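Local coordinates for alpha,alpha-trehalose-phosphate synthase (UDP-forming) (Burkholderia multivorans, PDB 5UOF), which belongs to glycosyltransferase family 20 and has the GT-B architecture of two facing Rossmann-like domains, at residues Gln363-Pro369 with Gly391-Ser396. Residues are numbered along the deposited sequence.
Sequences QVGYVTP and GVLVLS. With EDO (1,2-ethanediol), chain E.
Neighbouring parallel strands of a Rossmann-like domain usually pair through one staggered run of backbone hydrogen bonds, and Val364-Val367 beside Val392-Ser396 illustrates the rule. Both are extended (phi -68° to -138°, psi 83° to 136°). The axes approach to 4.7 Å and their N-to-C directions differ by 13°, with Val364, Gly365, Tyr366 and Val367 in register with Val392, Leu393, Val394 and Leu395. Odd residues of 363-367 bond even ones of 392-396: Val392 N to Gln363 O (2.9 Å), Gly365 N to Val392 O (2.9 Å), Val394 N to Gly365 O (2.8 Å), Val367 N to Val394 O (2.9 Å) and Ser396 N to Val367 O (3.1 Å). Past the end of strand 364-367, Pro369 O accepts a hydrogen bond from Ser396 OG (chi1 t, 2.7 Å).

Apolar contacts divide between the faces. On one, Val394 CG2 meets Val364 CG1 (4.0 Å) and Val394 CG1 meets Tyr366 CD1 (4.3 Å). On the other, Leu393 and Leu395, both tp, bring their CD1 atoms to Val367 CG2 (3.7 Å) and Val367 CG1 (4.2 Å), respectively.

Helix 376-384 completes this beta-alpha-beta unit, covering Val367, Leu393 and Leu395; helix 416-428 packs on Val364 and Val392. In the six-stranded parallel sheet, strand 364-367 lies between 266-271 and 392-396, the latter beside edge strand 409-411.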
loop_
_atom_site.group_PDB
_atom_site.type_symbol
_atom_site.label_atom_id
_atom_site.label_comp_id
_atom_site.label_asym_id
_atom_site.label_seq_id
_atom_site.Cartn_x
_atom_site.Cartn_y
_atom_site.Cartn_z
ATOM N N GLN A 363 3.300 -32.516 -8.784
ATOM C CA GLN A 363 2.181 -32.224 -9.665
ATOM C C GLN A 363 1.735 -30.768 -9.620
ATOM O O GLN A 363 1.065 -30.316 -10.556
ATOM C CB GLN A 363 0.991 -33.114 -9.300
ATOM C CG GLN A 363 1.153 -34.567 -9.751
ATOM C CD GLN A 363 2.120 -35.365 -8.895
ATOM O OE1 GLN A 363 2.260 -35.137 -7.688
ATOM N NE2 GLN A 363 2.799 -36.313 -9.524
ATOM N N VAL A 364 2.058 -30.043 -8.549
ATOM C CA VAL A 364 1.638 -28.652 -8.374
ATOM C C VAL A 364 2.827 -27.884 -7.819
ATOM O O VAL A 364 3.500 -28.348 -6.897
ATOM C CB VAL A 364 0.428 -28.512 -7.430
ATOM C CG1 VAL A 364 -0.024 -27.036 -7.347
ATOM C CG2 VAL A 364 -0.731 -29.392 -7.901
ATOM N N GLY A 365 3.091 -26.708 -8.406
ATOM C CA GLY A 365 3.991 -25.738 -7.824
ATOM C C GLY A 365 3.145 -24.629 -7.229
ATOM O O GLY A 365 2.328 -24.018 -7.918
ATOM N N TYR A 366 3.352 -24.371 -5.947
ATOM C CA TYR A 366 2.457 -23.525 -5.157
ATOM C C TYR A 366 3.252 -22.282 -4.769
ATOM O O TYR A 366 3.995 -22.282 -3.784
ATOM C CB TYR A 366 1.978 -24.319 -3.962
ATOM C CG TYR A 366 0.908 -23.718 -3.082
ATOM C CD1 TYR A 366 0.097 -22.686 -3.511
ATOM C CD2 TYR A 366 0.699 -24.244 -1.814
ATOM C CE1 TYR A 366 -0.905 -22.170 -2.660
ATOM C CE2 TYR A 366 -0.281 -23.756 -0.979
ATOM C CZ TYR A 366 -1.072 -22.719 -1.395
ATOM O OH TYR A 366 -2.023 -22.241 -0.527
ATOM N N VAL A 367 3.113 -21.229 -5.578
ATOM C CA VAL A 367 3.984 -20.055 -5.493
ATOM C C VAL A 367 3.131 -18.797 -5.395
ATOM O O VAL A 367 2.889 -18.111 -6.395
ATOM C CB VAL A 367 4.921 -20.001 -6.716
ATOM C CG1 VAL A 367 5.957 -18.897 -6.556
ATOM C CG2 VAL A 367 5.594 -21.350 -6.933
ATOM N N THR A 368 2.667 -18.466 -4.200
ATOM C CA THR A 368 1.662 -17.410 -4.050
ATOM C C THR A 368 2.081 -16.372 -3.011
ATOM O O THR A 368 1.348 -16.101 -2.052
ATOM C CB THR A 368 0.304 -18.027 -3.718
ATOM O OG1 THR A 368 0.386 -18.752 -2.486
ATOM C CG2 THR A 368 -0.149 -18.993 -4.842
ATOM N N PRO A 369 3.233 -15.718 -3.208
ATOM C CA PRO A 369 3.631 -14.645 -2.288
ATOM C C PRO A 369 2.650 -13.490 -2.337
ATOM O O PRO A 369 2.005 -13.247 -3.358
ATOM C CB PRO A 369 5.003 -14.202 -2.821
ATOM C CG PRO A 369 4.943 -14.535 -4.307
ATOM C CD PRO A 369 4.174 -15.853 -4.335
ATOM N N GLY A 391 3.530 -30.546 -14.367
ATOM C CA GLY A 391 2.813 -29.998 -13.228
ATOM C C GLY A 391 2.144 -28.672 -13.543
ATOM O O GLY A 391 2.383 -28.049 -14.580
ATOM N N VAL A 392 1.280 -28.241 -12.614
ATOM C CA VAL A 392 0.500 -27.015 -12.744
ATOM C C VAL A 392 1.051 -25.985 -11.773
ATOM O O VAL A 392 1.268 -26.294 -10.596
ATOM C CB VAL A 392 -0.987 -27.255 -12.446
ATOM C CG1 VAL A 392 -1.761 -25.928 -12.491
ATOM C CG2 VAL A 392 -1.566 -28.274 -13.415
ATOM N N LEU A 393 1.269 -24.767 -12.261
ATOM C CA LEU A 393 1.745 -23.680 -11.416
ATOM C C LEU A 393 0.555 -22.878 -10.913
ATOM O O LEU A 393 -0.230 -22.363 -11.716
ATOM C CB LEU A 393 2.700 -22.771 -12.183
ATOM C CG LEU A 393 3.165 -21.492 -11.470
ATOM C CD1 LEU A 393 4.031 -21.841 -10.275
ATOM C CD2 LEU A 393 3.925 -20.621 -12.448
ATOM N N VAL A 394 0.443 -22.759 -9.592
ATOM C CA VAL A 394 -0.515 -21.863 -8.947
ATOM C C VAL A 394 0.280 -20.652 -8.492
ATOM O O VAL A 394 1.214 -20.790 -7.694
ATOM C CB VAL A 394 -1.213 -22.540 -7.760
ATOM C CG1 VAL A 394 -2.124 -21.551 -7.056
ATOM C CG2 VAL A 394 -2.036 -23.743 -8.245
ATOM N N LEU A 395 -0.071 -19.473 -9.006
ATOM C CA LEU A 395 0.819 -18.310 -8.938
ATOM C C LEU A 395 0.058 -17.086 -8.459
ATOM O O LEU A 395 -1.027 -16.794 -8.965
ATOM C CB LEU A 395 1.437 -18.021 -10.313
ATOM C CG LEU A 395 2.404 -16.833 -10.413
ATOM C CD1 LEU A 395 3.589 -17.038 -9.508
ATOM C CD2 LEU A 395 2.887 -16.648 -11.852
ATOM N N SER A 396 0.654 -16.345 -7.520
ATOM C CA SER A 396 0.067 -15.094 -7.049
ATOM C C SER A 396 0.088 -14.026 -8.136
ATOM O O SER A 396 1.110 -13.812 -8.796
ATOM C CB SER A 396 0.848 -14.574 -5.843
ATOM O OG SER A 396 0.491 -13.226 -5.552
HETATM C C1 EDO E . 5.572 -38.882 -6.536
HETATM O O1 EDO E . 4.987 -39.203 -5.269
HETATM C C2 EDO E . 4.839 -37.670 -7.093
HETATM O O2 EDO E . 3.435 -37.919 -6.992
#